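Long-range contacts in glucanase (Clostridium thermocellum, PDB 5GXX), which probably cleaves internal beta-1,4-glucosidic bonds of cellulose as a family 9 endoglucanase of the cellulosome, with a cellulose-binding module attached to its catalytic domain: residues A[450-455]-A[578-583]; A[462-467]-A[549-554]; A[479-484]-A[586-591]; A[483-488]-A[571-576]. The protein carries 1 engineered substitution. One frame throughout, in Å; residues are numbered along the deposited sequence.

All four contacts lie in the cellulose-binding module, which follows the helical family 9 catalytic domain. From the N terminus, residues 450-455 come first and close the loop of contact 1 at 578-583. Residues 462-467 follow and close a shorter loop at 549-554, so contact 2 lies within contact 1. The next strand, 481-488, serves two contacts. Its first part meets 586-591 in contact 3, and its second meets 571-576 in contact 4; Tyr483 and Asn484 belong to both. Contact 3 crosses contacts 1 and 2. Contact 4 crosses contact 2 but stays within contact 1. Contacts 1 and 2 build one sheet, contact 3 the other, and contact 4 anchors a loop near calcium.

Contact 1 (A[450-455]-A[578-583]); sequences EAAINQ and RELAKT
A short antiparallel pairing adds an end strand to one sheet of the cellulose-binding module, with Ala451 opposite Ala581 and Glu450 opposite Lys582. Ala451 N donates to Ala581 O at 2.9 Å, and Ala581 N returns a bond to Ala451 O at 3.1 Å. Beyond this pair the chains stay close but share no further direct backbone bonds; side chains and water join them. The methyl of Ala452 abuts the peptide between Glu579 and Leu580, with CB 3.6 Å from Glu579 C. Leu580 CG lies beside its own backbone N (chi1 -80°), and CD2 comes to 3.7 Å from Glu450 O. Farther along, Ile453 CG2 sits over one face of the Arg578 guanidinium, 3.9 Å from NH1. A water there donates to both Ile453 O, at 2.6 Å, and Arg578 O, at 2.7 Å, joining two carbonyl oxygens that could not bond each other. The charged ends are held elsewhere: Glu450 by Asn468 and Arg470, Lys582 by Asp445. On the other face Ala451 CB meets Thr583 CG2 at 4.0 Å. Such a brief pairing, flanked by water bridges, is that of a short edge strand joining an antiparallel sheet from a loop.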
loop_
_atom_site.group_PDB
_atom_site.type_symbol
_atom_site.label_atom_id
_atom_site.label_comp_id
_atom_site.label_asym_id
_atom_site.label_seq_id
_atom_site.Cartn_x
_atom_site.Cartn_y
_atom_site.Cartn_z
ATOM N N GLU A 450 -0.844 -21.886 6.469
ATOM C CA GLU A 450 -1.673 -21.904 5.280
ATOM C C GLU A 450 -0.704 -21.803 4.105
ATOM O O GLU A 450 0.181 -20.952 4.120
ATOM C CB GLU A 450 -2.616 -20.705 5.241
ATOM C CG GLU A 450 -3.573 -20.612 6.430
ATOM C CD GLU A 450 -4.346 -19.306 6.444
ATOM O OE1 GLU A 450 -3.725 -18.232 6.617
ATOM O OE2 GLU A 450 -5.587 -19.365 6.289
ATOM N N ALA A 451 -0.874 -22.658 3.100
ATOM C CA ALA A 451 0.042 -22.665 1.956
ATOM C C ALA A 451 -0.683 -22.813 0.631
ATOM O O ALA A 451 -1.825 -23.256 0.588
ATOM C CB ALA A 451 1.080 -23.767 2.116
ATOM N N ALA A 452 -0.019 -22.398 -0.446
ATOM C CA ALA A 452 -0.525 -22.522 -1.802
ATOM C C ALA A 452 0.672 -22.704 -2.721
ATOM O O ALA A 452 1.794 -22.265 -2.426
ATOM C CB ALA A 452 -1.331 -21.294 -2.214
ATOM N N ILE A 453 0.421 -23.391 -3.831
ATOM C CA ILE A 453 1.389 -23.424 -4.919
ATOM C C ILE A 453 1.368 -22.042 -5.560
ATOM O O ILE A 453 0.351 -21.611 -6.117
ATOM C CB ILE A 453 1.052 -24.512 -5.943
ATOM C CG1 ILE A 453 1.064 -25.878 -5.264
ATOM C CG2 ILE A 453 2.046 -24.454 -7.102
ATOM C CD1 ILE A 453 0.187 -26.913 -5.952
ATOM N N ASN A 454 2.476 -21.318 -5.428
ATOM C CA ASN A 454 2.552 -19.974 -5.980
ATOM C C ASN A 454 2.920 -20.020 -7.466
ATOM O O ASN A 454 2.474 -19.188 -8.261
ATOM C CB ASN A 454 3.521 -19.114 -5.169
ATOM C CG ASN A 454 3.257 -17.630 -5.328
ATOM O OD1 ASN A 454 2.165 -17.142 -5.035
ATOM N ND2 ASN A 454 4.260 -16.904 -5.797
ATOM N N GLN A 455 3.729 -21.008 -7.826
ATOM C CA GLN A 455 4.082 -21.280 -9.215
ATOM C C GLN A 455 4.695 -22.668 -9.268
ATOM O O GLN A 455 5.527 -23.023 -8.431
ATOM C CB GLN A 455 5.102 -20.268 -9.737
ATOM C CG GLN A 455 5.238 -20.273 -11.256
ATOM C CD GLN A 455 6.265 -19.275 -11.770
ATOM O OE1 GLN A 455 6.647 -18.333 -11.067
ATOM N NE2 GLN A 455 6.714 -19.475 -13.006
ATOM N N ARG A 578 -3.730 -23.787 -5.659
ATOM C CA ARG A 578 -3.260 -22.444 -5.964
ATOM C C ARG A 578 -3.929 -21.395 -5.081
ATOM O O ARG A 578 -3.652 -20.202 -5.209
ATOM C CB ARG A 578 -3.438 -22.155 -7.461
ATOM C CG ARG A 578 -2.427 -22.936 -8.298
ATOM C CD ARG A 578 -2.482 -22.637 -9.791
ATOM N NE ARG A 578 -1.147 -22.650 -10.396
ATOM C CZ ARG A 578 -0.325 -23.698 -10.451
ATOM N NH1 ARG A 578 -0.670 -24.874 -9.932
ATOM N NH2 ARG A 578 0.861 -23.564 -11.032
ATOM N N GLU A 579 -4.804 -21.845 -4.181
ATOM C CA GLU A 579 -5.430 -20.963 -3.199
ATOM C C GLU A 579 -4.917 -21.336 -1.814
ATOM O O GLU A 579 -4.755 -22.524 -1.517
ATOM C CB GLU A 579 -6.957 -21.062 -3.241
ATOM C CG GLU A 579 -7.545 -20.560 -4.558
ATOM C CD GLU A 579 -7.302 -19.072 -4.777
ATOM O OE1 GLU A 579 -7.937 -18.244 -4.086
ATOM O OE2 GLU A 579 -6.476 -18.726 -5.648
ATOM N N LEU A 580 -4.663 -20.330 -0.981
ATOM C CA LEU A 580 -4.174 -20.564 0.374
ATOM C C LEU A 580 -5.125 -21.460 1.148
ATOM O O LEU A 580 -6.337 -21.245 1.122
ATOM C CB LEU A 580 -4.024 -19.247 1.130
ATOM C CG LEU A 580 -2.748 -18.479 0.798
ATOM C CD1 LEU A 580 -2.913 -17.082 1.368
ATOM C CD2 LEU A 580 -1.516 -19.178 1.361
ATOM N N ALA A 581 -4.567 -22.460 1.820
ATOM C CA ALA A 581 -5.343 -23.337 2.686
ATOM C C ALA A 581 -4.462 -23.850 3.809
ATOM O O ALA A 581 -3.279 -24.117 3.602
ATOM C CB ALA A 581 -5.898 -24.502 1.900
ATOM N N LYS A 582 -5.051 -24.012 4.993
ATOM C CA LYS A 582 -4.358 -24.670 6.094
ATOM C C LYS A 582 -3.841 -26.034 5.640
ATOM O O LYS A 582 -4.539 -26.777 4.942
ATOM C CB LYS A 582 -5.305 -24.855 7.286
ATOM C CG LYS A 582 -4.628 -25.415 8.528
ATOM C CD LYS A 582 -5.547 -25.322 9.756
ATOM C CE LYS A 582 -6.849 -26.060 9.509
ATOM N NZ LYS A 582 -7.829 -25.793 10.604
ATOM N N THR A 583 -2.607 -26.349 6.017
ATOM C CA THR A 583 -2.050 -27.657 5.716
ATOM C C THR A 583 -1.397 -28.295 6.929
ATOM O O THR A 583 -0.566 -27.687 7.617
ATOM C CB THR A 583 -1.033 -27.660 4.547
ATOM O OG1 THR A 583 -0.395 -28.941 4.497
ATOM C CG2 THR A 583 0.039 -26.560 4.715
HETATM O O HOH W 1 -6.519 -19.692 3.757
HETATM O O HOH W 2 -3.388 -24.846 -0.901
HETATM O O HOH W 3 -1.346 -19.633 -6.406
#

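Contact 2 (A[462-467]-A[549-554]); sequences EIKALL and AAELQF
Ile463 lies over one face of the Phe554 ring, its CB 3.9 Å from the ring centroid and 23° off the normal, a CH-pi contact. The ring gets there because Phe554 CG stands between its backbone N and carbonyl carbon (chi1 59°), which turns it back over the neighbouring strand. On the other face of the sheet, Leu466 CD1 rests on Glu551 CG at 3.6 Å. Lys464 is extended and passes its methylene groups by the Glu551 carboxylate, CE lying 3.3 Å from OE2. Its ammonium is farther off, in a long salt bridge, NZ to OE2 of Glu551 at 3.9 Å. Gln553 NE2 donates to that same Glu551 OE2 at 2.9 Å, with the oxygen in the amide plane, so the carboxylate is tethered from its own strand too. Beneath these side chains runs a regular antiparallel ladder. Ile463 with Phe554, Ala465 with Leu552, and Leu467 with Ala550 each exchange two backbone bonds. At one end the Glu462 carboxylate is held by Asn454 and Arg555. Strand 460-469 thus lies between strands 549-557 and 447-456, while Ile463, Ala465 and Leu467 pack on strand 481-488 of the facing sheet.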
loop_
_atom_site.group_PDB
_atom_site.type_symbol
_atom_site.label_atom_id
_atom_site.label_comp_id
_atom_site.label_asym_id
_atom_site.label_seq_id
_atom_site.Cartn_x
_atom_site.Cartn_y
_atom_site.Cartn_z
ATOM N N GLU A 462 7.338 -23.358 -6.206
ATOM C CA GLU A 462 7.363 -22.126 -5.436
ATOM C C GLU A 462 6.123 -22.098 -4.553
ATOM O O GLU A 462 4.998 -22.241 -5.043
ATOM C CB GLU A 462 7.398 -20.903 -6.353
ATOM C CG GLU A 462 7.567 -19.604 -5.603
ATOM C CD GLU A 462 7.719 -18.436 -6.551
ATOM O OE1 GLU A 462 8.858 -18.164 -6.995
ATOM O OE2 GLU A 462 6.684 -17.808 -6.853
ATOM N N ILE A 463 6.363 -21.891 -3.263
ATOM C CA ILE A 463 5.311 -21.957 -2.245
ATOM C C ILE A 463 5.065 -20.566 -1.660
ATOM O O ILE A 463 6.016 -19.845 -1.364
ATOM C CB ILE A 463 5.735 -22.909 -1.096
ATOM C CG1 ILE A 463 5.975 -24.350 -1.574
ATOM C CG2 ILE A 463 4.698 -22.916 0.027
ATOM C CD1 ILE A 463 4.803 -24.979 -2.283
ATOM N N LYS A 464 3.795 -20.198 -1.514
ATOM C CA LYS A 464 3.412 -19.085 -0.654
ATOM C C LYS A 464 2.951 -19.697 0.670
ATOM O O LYS A 464 2.044 -20.538 0.697
ATOM C CB LYS A 464 2.312 -18.235 -1.302
ATOM C CG LYS A 464 1.754 -17.155 -0.403
ATOM C CD LYS A 464 0.592 -16.469 -1.089
ATOM C CE LYS A 464 -0.119 -15.477 -0.188
ATOM N NZ LYS A 464 -1.126 -14.696 -0.965
ATOM N N ALA A 465 3.584 -19.274 1.762
ATOM C CA ALA A 465 3.258 -19.842 3.073
ATOM C C ALA A 465 3.018 -18.761 4.128
ATOM O O ALA A 465 3.801 -17.828 4.268
ATOM C CB ALA A 465 4.370 -20.780 3.510
ATOM N N LEU A 466 1.925 -18.921 4.872
ATOM C CA LEU A 466 1.559 -17.988 5.929
ATOM C C LEU A 466 1.588 -18.737 7.252
ATOM O O LEU A 466 0.768 -19.625 7.474
ATOM C CB LEU A 466 0.144 -17.454 5.689
ATOM C CG LEU A 466 0.075 -16.138 4.909
ATOM C CD1 LEU A 466 0.563 -16.284 3.466
ATOM C CD2 LEU A 466 -1.378 -15.645 4.959
ATOM N N LEU A 467 2.547 -18.395 8.107
ATOM C CA LEU A 467 2.599 -18.993 9.449
ATOM C C LEU A 467 1.690 -18.169 10.363
ATOM O O LEU A 467 1.922 -16.976 10.587
ATOM C CB LEU A 467 4.028 -19.030 9.986
ATOM C CG LEU A 467 4.147 -19.599 11.412
ATOM C CD1 LEU A 467 3.619 -21.027 11.529
ATOM C CD2 LEU A 467 5.583 -19.515 11.917
ATOM N N ALA A 549 -0.322 -13.403 10.752
ATOM C CA ALA A 549 0.451 -14.410 10.036
ATOM C C ALA A 549 1.636 -13.733 9.362
ATOM O O ALA A 549 1.544 -12.562 8.980
ATOM C CB ALA A 549 -0.415 -15.145 9.010
ATOM N N ALA A 550 2.732 -14.472 9.225
ATOM C CA ALA A 550 3.850 -14.006 8.413
ATOM C C ALA A 550 3.919 -14.737 7.070
ATOM O O ALA A 550 3.902 -15.978 7.032
ATOM C CB ALA A 550 5.141 -14.171 9.195
ATOM N N GLU A 551 3.970 -13.966 5.980
ATOM C CA GLU A 551 4.016 -14.499 4.622
ATOM C C GLU A 551 5.443 -14.606 4.112
ATOM O O GLU A 551 6.229 -13.665 4.243
ATOM C CB GLU A 551 3.172 -13.655 3.665
ATOM C CG GLU A 551 3.231 -14.149 2.221
ATOM C CD GLU A 551 2.283 -13.413 1.288
ATOM O OE1 GLU A 551 1.329 -12.757 1.760
ATOM O OE2 GLU A 551 2.492 -13.497 0.060
ATOM N N LEU A 552 5.761 -15.780 3.573
ATOM C CA LEU A 552 7.013 -16.011 2.855
ATOM C C LEU A 552 6.686 -16.706 1.530
ATOM O O LEU A 552 5.814 -17.584 1.482
ATOM C CB LEU A 552 7.915 -16.920 3.703
ATOM C CG LEU A 552 9.304 -17.249 3.137
ATOM C CD1 LEU A 552 10.181 -16.027 3.067
ATOM C CD2 LEU A 552 9.977 -18.297 4.020
ATOM N N GLN A 553 7.378 -16.319 0.458
ATOM C CA GLN A 553 7.306 -17.046 -0.808
ATOM C C GLN A 553 8.695 -17.599 -1.036
ATOM O O GLN A 553 9.662 -16.846 -1.142
ATOM C CB GLN A 553 6.864 -16.150 -1.970
ATOM C CG GLN A 553 5.390 -15.753 -1.888
ATOM C CD GLN A 553 5.026 -14.584 -2.772
ATOM O OE1 GLN A 553 5.592 -14.404 -3.851
ATOM N NE2 GLN A 553 4.053 -13.792 -2.328
ATOM N N PHE A 554 8.804 -18.921 -1.070
ATOM C CA PHE A 554 10.103 -19.536 -1.302
ATOM C C PHE A 554 10.038 -20.458 -2.502
ATOM O O PHE A 554 8.986 -21.024 -2.812
ATOM C CB PHE A 554 10.627 -20.245 -0.047
ATOM C CG PHE A 554 9.735 -21.342 0.477
ATOM C CD1 PHE A 554 9.867 -22.642 0.020
ATOM C CD2 PHE A 554 8.794 -21.078 1.465
ATOM C CE1 PHE A 554 9.077 -23.665 0.523
ATOM C CE2 PHE A 554 7.985 -22.089 1.970
ATOM C CZ PHE A 554 8.122 -23.386 1.505
HETATM O O HOH W 4 7.601 -15.406 -5.461
#

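Contact 3 (A[479-484]-A[586-591]); sequences KDLSYN and MPVFDG
Ser482 and Phe589 form the central hydrogen-bonded pair of this antiparallel ladder. Ser482 N donates to Phe589 O at 3.0 Å, and Phe589 N to Ser482 O at 2.8 Å. Gly591 N binds Asp480 O at 2.9 Å beyond one end. At the other, Asn484 N donates to Pro587 O at 3.2 Å. Asn484 O is different: it is buried and has no hydrogen-bond partner in the model. Its close neighbour across the contact is Met586 CA, at 3.3 Å in a CA-H...O contact.

The side-chain acceptors are met from outside. Lys531 NZ bonds both Ser482 OG and Asn484 OD1, and makes a cation-pi contact with the Phe589 ring. The Asn484 side chain crosses that of Phe589 at about a right angle, ND2 3.3 Å from CE1, but ND2 donates its hydrogen bond to Tyr486 OH. A water beside Ser482 OG also meets Asp480 O and Gly591 O, but more acceptors surround it than it has protons. Another water accepts from Asp480 N and donates to Asp590 OD1 at 2.7 Å.

The face with Leu481, Tyr483 and Val588 is largely apolar, with Asp590 at its end. Met586 bends at its sulfur (chi3 56°), which brings CE to 3.5 Å from Tyr483 CE1. Farther along the strand, Leu481 CD2 meets Val588 CG1.

Strand 481-488 has strand 527-534 along its other side, and 588-590 is paired on its other side with strand 593-596. Leu481, Tyr483 and Val588 face inward onto strands 447-456 and 460-469 of the other sheet.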
loop_
_atom_site.group_PDB
_atom_site.type_symbol
_atom_site.label_atom_id
_atom_site.label_comp_id
_atom_site.label_asym_id
_atom_site.label_seq_id
_atom_site.Cartn_x
_atom_site.Cartn_y
_atom_site.Cartn_z
ATOM N N LYS A 479 7.955 -17.388 20.790
ATOM C CA LYS A 479 9.120 -16.787 20.133
ATOM C C LYS A 479 9.808 -17.723 19.135
ATOM O O LYS A 479 10.129 -17.309 18.017
ATOM C CB LYS A 479 10.111 -16.251 21.173
ATOM C CG LYS A 479 11.297 -15.468 20.600
ATOM C CD LYS A 479 12.352 -15.211 21.669
ATOM C CE LYS A 479 13.492 -14.328 21.170
ATOM N NZ LYS A 479 14.114 -14.697 19.867
ATOM N N ASP A 480 10.004 -18.979 19.518
ATOM C CA ASP A 480 10.837 -19.871 18.712
ATOM C C ASP A 480 9.986 -20.653 17.718
ATOM O O ASP A 480 9.913 -21.877 17.782
ATOM C CB ASP A 480 11.630 -20.800 19.641
ATOM C CG ASP A 480 12.641 -20.044 20.495
ATOM O OD1 ASP A 480 13.042 -18.917 20.116
ATOM O OD2 ASP A 480 13.046 -20.589 21.552
ATOM N N LEU A 481 9.329 -19.938 16.803
ATOM C CA LEU A 481 8.428 -20.581 15.847
ATOM C C LEU A 481 9.202 -21.017 14.615
ATOM O O LEU A 481 10.049 -20.271 14.121
ATOM C CB LEU A 481 7.317 -19.625 15.406
ATOM C CG LEU A 481 6.134 -19.494 16.365
ATOM C CD1 LEU A 481 5.190 -18.459 15.759
ATOM C CD2 LEU A 481 5.430 -20.824 16.609
ATOM N N SER A 482 8.869 -22.195 14.097
ATOM C CA SER A 482 9.395 -22.652 12.807
ATOM C C SER A 482 8.410 -23.603 12.147
ATOM O O SER A 482 7.490 -24.132 12.781
ATOM C CB SER A 482 10.776 -23.313 12.918
ATOM O OG SER A 482 10.709 -24.543 13.627
ATOM N N TYR A 483 8.595 -23.807 10.852
ATOM C CA TYR A 483 7.869 -24.865 10.182
ATOM C C TYR A 483 8.765 -25.532 9.147
ATOM O O TYR A 483 9.756 -24.943 8.692
ATOM C CB TYR A 483 6.559 -24.357 9.566
ATOM C CG TYR A 483 6.702 -23.300 8.484
ATOM C CD1 TYR A 483 6.973 -23.671 7.169
ATOM C CD2 TYR A 483 6.544 -21.948 8.771
ATOM C CE1 TYR A 483 7.069 -22.726 6.169
ATOM C CE2 TYR A 483 6.628 -20.985 7.767
ATOM C CZ TYR A 483 6.902 -21.390 6.474
ATOM O OH TYR A 483 7.014 -20.455 5.467
ATOM N N ASN A 484 8.406 -26.754 8.771
ATOM C CA ASN A 484 9.216 -27.527 7.834
ATOM C C ASN A 484 8.479 -27.834 6.531
ATOM O O ASN A 484 7.263 -28.074 6.536
ATOM C CB ASN A 484 9.651 -28.840 8.490
ATOM C CG ASN A 484 10.562 -28.643 9.689
ATOM O OD1 ASN A 484 11.111 -27.568 9.922
ATOM N ND2 ASN A 484 10.756 -29.720 10.452
ATOM N N MET A 586 2.905 -29.195 6.596
ATOM C CA MET A 586 4.013 -28.290 6.901
ATOM C C MET A 586 3.966 -28.008 8.406
ATOM O O MET A 586 3.480 -26.969 8.856
ATOM C CB MET A 586 3.954 -27.010 6.057
ATOM C CG MET A 586 4.053 -27.265 4.542
ATOM S SD MET A 586 3.865 -25.810 3.474
ATOM C CE MET A 586 5.150 -24.750 4.136
ATOM N N PRO A 587 4.466 -28.972 9.195
ATOM C CA PRO A 587 4.278 -28.890 10.645
ATOM C C PRO A 587 4.973 -27.689 11.275
ATOM O O PRO A 587 6.026 -27.246 10.811
ATOM C CB PRO A 587 4.869 -30.211 11.148
ATOM C CG PRO A 587 5.893 -30.578 10.109
ATOM C CD PRO A 587 5.249 -30.162 8.816
ATOM N N VAL A 588 4.351 -27.175 12.332
ATOM C CA VAL A 588 4.848 -26.028 13.080
ATOM C C VAL A 588 5.448 -26.520 14.386
ATOM O O VAL A 588 4.903 -27.443 15.012
ATOM C CB VAL A 588 3.691 -25.062 13.371
ATOM C CG1 VAL A 588 4.177 -23.875 14.205
ATOM C CG2 VAL A 588 3.021 -24.592 12.065
ATOM N N PHE A 589 6.549 -25.880 14.775
ATOM C CA PHE A 589 7.328 -26.183 15.982
ATOM C C PHE A 589 7.532 -24.945 16.865
ATOM O O PHE A 589 7.717 -23.824 16.379
ATOM C CB PHE A 589 8.697 -26.782 15.603
ATOM C CG PHE A 589 8.612 -28.033 14.776
ATOM C CD1 PHE A 589 8.398 -27.976 13.402
ATOM C CD2 PHE A 589 8.780 -29.273 15.381
ATOM C CE1 PHE A 589 8.308 -29.142 12.653
ATOM C CE2 PHE A 589 8.708 -30.441 14.636
ATOM C CZ PHE A 589 8.474 -30.380 13.274
ATOM N N ASP A 590 7.460 -25.164 18.177
ATOM C CA ASP A 590 7.889 -24.203 19.176
ATOM C C ASP A 590 9.170 -24.810 19.717
ATOM O O ASP A 590 9.115 -25.855 20.371
ATOM C CB ASP A 590 6.823 -24.149 20.275
ATOM C CG ASP A 590 7.197 -23.230 21.432
ATOM O OD1 ASP A 590 8.345 -22.738 21.512
ATOM O OD2 ASP A 590 6.307 -22.982 22.276
ATOM N N GLY A 591 10.307 -24.194 19.411
ATOM C CA GLY A 591 11.607 -24.829 19.636
ATOM C C GLY A 591 11.621 -26.175 18.928
ATOM O O GLY A 591 11.271 -26.258 17.746
HETATM O O HOH W 5 10.926 -24.038 16.187
HETATM O O HOH W 6 9.362 -20.263 22.092
#

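Contact 4 (A[483-488]-A[571-576]); sequences YNYYMD and FSYQGL. With CA (calcium ion), chain D.
Ser572 is gripped by Tyr485 and Tyr486, and here the contact is tight. Tyr486 N donates to Ser572 OG at 2.8 Å, almost straight at 174°. Ser572 N answers with a bond to Tyr486 O at 3.0 Å. The hydroxyl has a further partner in Tyr585 O, so it can accept from the strand while donating to the loop. Ser572 CB sits over one face of the Tyr485 ring, 3.8 Å from its centroid, in a CH-pi contact. That ring projects opposite its own backbone N (chi1 -175°), and its OH ends at the edge of the Tyr573 ring, 3.2 Å from CD1. Tyr486 and Phe571 run side by side, CD2 to CD1 3.8 Å apart, their planes nearly perpendicular at 87°. Asn484 ND2 donates to Tyr486 OH at 3.1 Å, in the amide plane, which ties down the hydroxyl end of that ring.

The other side is loose. After Tyr573 the chain makes a type II turn to Leu576. Gln574 and Gly575 in that turn are exposed and do not touch the strand.

Past the strand side of the contact lies a calcium ion. It binds Asp488 O at 2.3 Å and a water; Glu491, Asp566, Asn569 and Asp570 complete the site. Asp570 directly precedes Phe571, so the strand ends at the metal site and the loop segment starts just after it. This suggests that the loop is held at two neighbouring points, by calcium just before Phe571 and by the two Ser572 bonds.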
loop_
_atom_site.group_PDB
_atom_site.type_symbol
_atom_site.label_atom_id
_atom_site.label_comp_id
_atom_site.label_asym_id
_atom_site.label_seq_id
_atom_site.Cartn_x
_atom_site.Cartn_y
_atom_site.Cartn_z
ATOM N N TYR A 483 8.595 -23.807 10.852
ATOM C CA TYR A 483 7.869 -24.865 10.182
ATOM C C TYR A 483 8.765 -25.532 9.147
ATOM O O TYR A 483 9.756 -24.943 8.692
ATOM C CB TYR A 483 6.559 -24.357 9.566
ATOM C CG TYR A 483 6.702 -23.300 8.484
ATOM C CD1 TYR A 483 6.973 -23.671 7.169
ATOM C CD2 TYR A 483 6.544 -21.948 8.771
ATOM C CE1 TYR A 483 7.069 -22.726 6.169
ATOM C CE2 TYR A 483 6.628 -20.985 7.767
ATOM C CZ TYR A 483 6.902 -21.390 6.474
ATOM O OH TYR A 483 7.014 -20.455 5.467
ATOM N N ASN A 484 8.406 -26.754 8.771
ATOM C CA ASN A 484 9.216 -27.527 7.834
ATOM C C ASN A 484 8.479 -27.834 6.531
ATOM O O ASN A 484 7.263 -28.074 6.536
ATOM C CB ASN A 484 9.651 -28.840 8.490
ATOM C CG ASN A 484 10.562 -28.643 9.689
ATOM O OD1 ASN A 484 11.111 -27.568 9.922
ATOM N ND2 ASN A 484 10.756 -29.720 10.452
ATOM N N TYR A 485 9.227 -27.800 5.423
ATOM C CA TYR A 485 8.716 -28.208 4.118
ATOM C C TYR A 485 9.510 -29.436 3.660
ATOM O O TYR A 485 10.709 -29.342 3.401
ATOM C CB TYR A 485 8.858 -27.078 3.074
ATOM C CG TYR A 485 8.219 -27.440 1.747
ATOM C CD1 TYR A 485 8.951 -28.102 0.756
ATOM C CD2 TYR A 485 6.880 -27.135 1.489
ATOM C CE1 TYR A 485 8.349 -28.467 -0.451
ATOM C CE2 TYR A 485 6.284 -27.484 0.284
ATOM C CZ TYR A 485 7.021 -28.150 -0.676
ATOM O OH TYR A 485 6.367 -28.474 -1.847
ATOM N N TYR A 486 8.833 -30.581 3.577
ATOM C CA TYR A 486 9.462 -31.860 3.278
ATOM C C TYR A 486 9.297 -32.286 1.824
ATOM O O TYR A 486 8.212 -32.171 1.248
ATOM C CB TYR A 486 8.861 -32.973 4.147
ATOM C CG TYR A 486 9.004 -32.794 5.635
ATOM C CD1 TYR A 486 10.147 -33.231 6.303
ATOM C CD2 TYR A 486 7.978 -32.228 6.378
ATOM C CE1 TYR A 486 10.280 -33.087 7.679
ATOM C CE2 TYR A 486 8.103 -32.087 7.752
ATOM C CZ TYR A 486 9.254 -32.514 8.392
ATOM O OH TYR A 486 9.359 -32.364 9.757
ATOM N N MET A 487 10.380 -32.833 1.283
ATOM C CA MET A 487 10.454 -33.280 -0.104
ATOM C C MET A 487 11.027 -34.688 -0.185
ATOM O O MET A 487 11.803 -35.095 0.679
ATOM C CB MET A 487 11.402 -32.367 -0.883
ATOM C CG MET A 487 11.031 -30.907 -0.835
ATOM S SD MET A 487 12.464 -29.903 -1.265
ATOM C CE MET A 487 13.253 -29.679 0.336
ATOM N N ASP A 488 10.676 -35.392 -1.259
ATOM C CA ASP A 488 11.320 -36.646 -1.623
ATOM C C ASP A 488 12.207 -36.331 -2.828
ATOM O O ASP A 488 11.716 -35.892 -3.865
ATOM C CB ASP A 488 10.262 -37.701 -1.963
ATOM C CG ASP A 488 10.856 -39.072 -2.245
ATOM O OD1 ASP A 488 12.035 -39.152 -2.636
ATOM O OD2 ASP A 488 10.133 -40.076 -2.063
ATOM N N PHE A 571 6.237 -34.788 0.560
ATOM C CA PHE A 571 5.322 -34.850 1.705
ATOM C C PHE A 571 4.547 -33.545 1.909
ATOM O O PHE A 571 3.338 -33.551 2.129
ATOM C CB PHE A 571 6.086 -35.233 2.975
ATOM C CG PHE A 571 5.234 -35.278 4.227
ATOM C CD1 PHE A 571 5.054 -34.142 5.004
ATOM C CD2 PHE A 571 4.635 -36.467 4.635
ATOM C CE1 PHE A 571 4.284 -34.187 6.162
ATOM C CE2 PHE A 571 3.860 -36.524 5.784
ATOM C CZ PHE A 571 3.683 -35.380 6.550
ATOM N N SER A 572 5.229 -32.408 1.798
ATOM C CA SER A 572 4.566 -31.139 2.066
ATOM C C SER A 572 3.777 -30.538 0.908
ATOM O O SER A 572 3.065 -29.560 1.095
ATOM C CB SER A 572 5.573 -30.141 2.623
ATOM O OG SER A 572 6.075 -30.641 3.840
ATOM N N TYR A 573 3.887 -31.130 -0.279
ATOM C CA TYR A 573 3.088 -30.716 -1.428
ATOM C C TYR A 573 1.675 -31.290 -1.418
ATOM O O TYR A 573 0.803 -30.808 -2.146
ATOM C CB TYR A 573 3.795 -31.176 -2.704
ATOM C CG TYR A 573 3.554 -30.339 -3.942
ATOM C CD1 TYR A 573 4.018 -29.025 -4.020
ATOM C CD2 TYR A 573 2.911 -30.879 -5.054
ATOM C CE1 TYR A 573 3.840 -28.277 -5.184
ATOM C CE2 TYR A 573 2.725 -30.137 -6.208
ATOM C CZ TYR A 573 3.193 -28.838 -6.272
ATOM O OH TYR A 573 3.007 -28.104 -7.427
ATOM N N GLN A 574 1.447 -32.313 -0.599
ATOM C CA GLN A 574 0.180 -33.042 -0.637
ATOM C C GLN A 574 -0.999 -32.118 -0.412
ATOM O O GLN A 574 -1.022 -31.372 0.567
ATOM C CB GLN A 574 0.124 -34.117 0.445
ATOM C CG GLN A 574 1.222 -35.147 0.409
ATOM C CD GLN A 574 1.084 -36.131 1.556
ATOM O OE1 GLN A 574 1.855 -36.093 2.517
ATOM N NE2 GLN A 574 0.084 -37.009 1.468
ATOM N N GLY A 575 -1.972 -32.177 -1.316
ATOM C CA GLY A 575 -3.220 -31.439 -1.154
ATOM C C GLY A 575 -3.161 -29.956 -1.465
ATOM O O GLY A 575 -4.205 -29.298 -1.483
ATOM N N LEU A 576 -1.971 -29.421 -1.740
ATOM C CA LEU A 576 -1.844 -27.988 -2.020
ATOM C C LEU A 576 -2.518 -27.625 -3.335
ATOM O O LEU A 576 -2.451 -28.374 -4.311
ATOM C CB LEU A 576 -0.385 -27.509 -2.047
ATOM C CG LEU A 576 0.412 -27.576 -0.743
ATOM C CD1 LEU A 576 1.773 -26.916 -0.931
ATOM C CD2 LEU A 576 -0.351 -26.918 0.403
HETATM CA CA CA D . 10.175 -35.015 -5.359
HETATM O O HOH W 7 10.933 -32.760 -5.248
#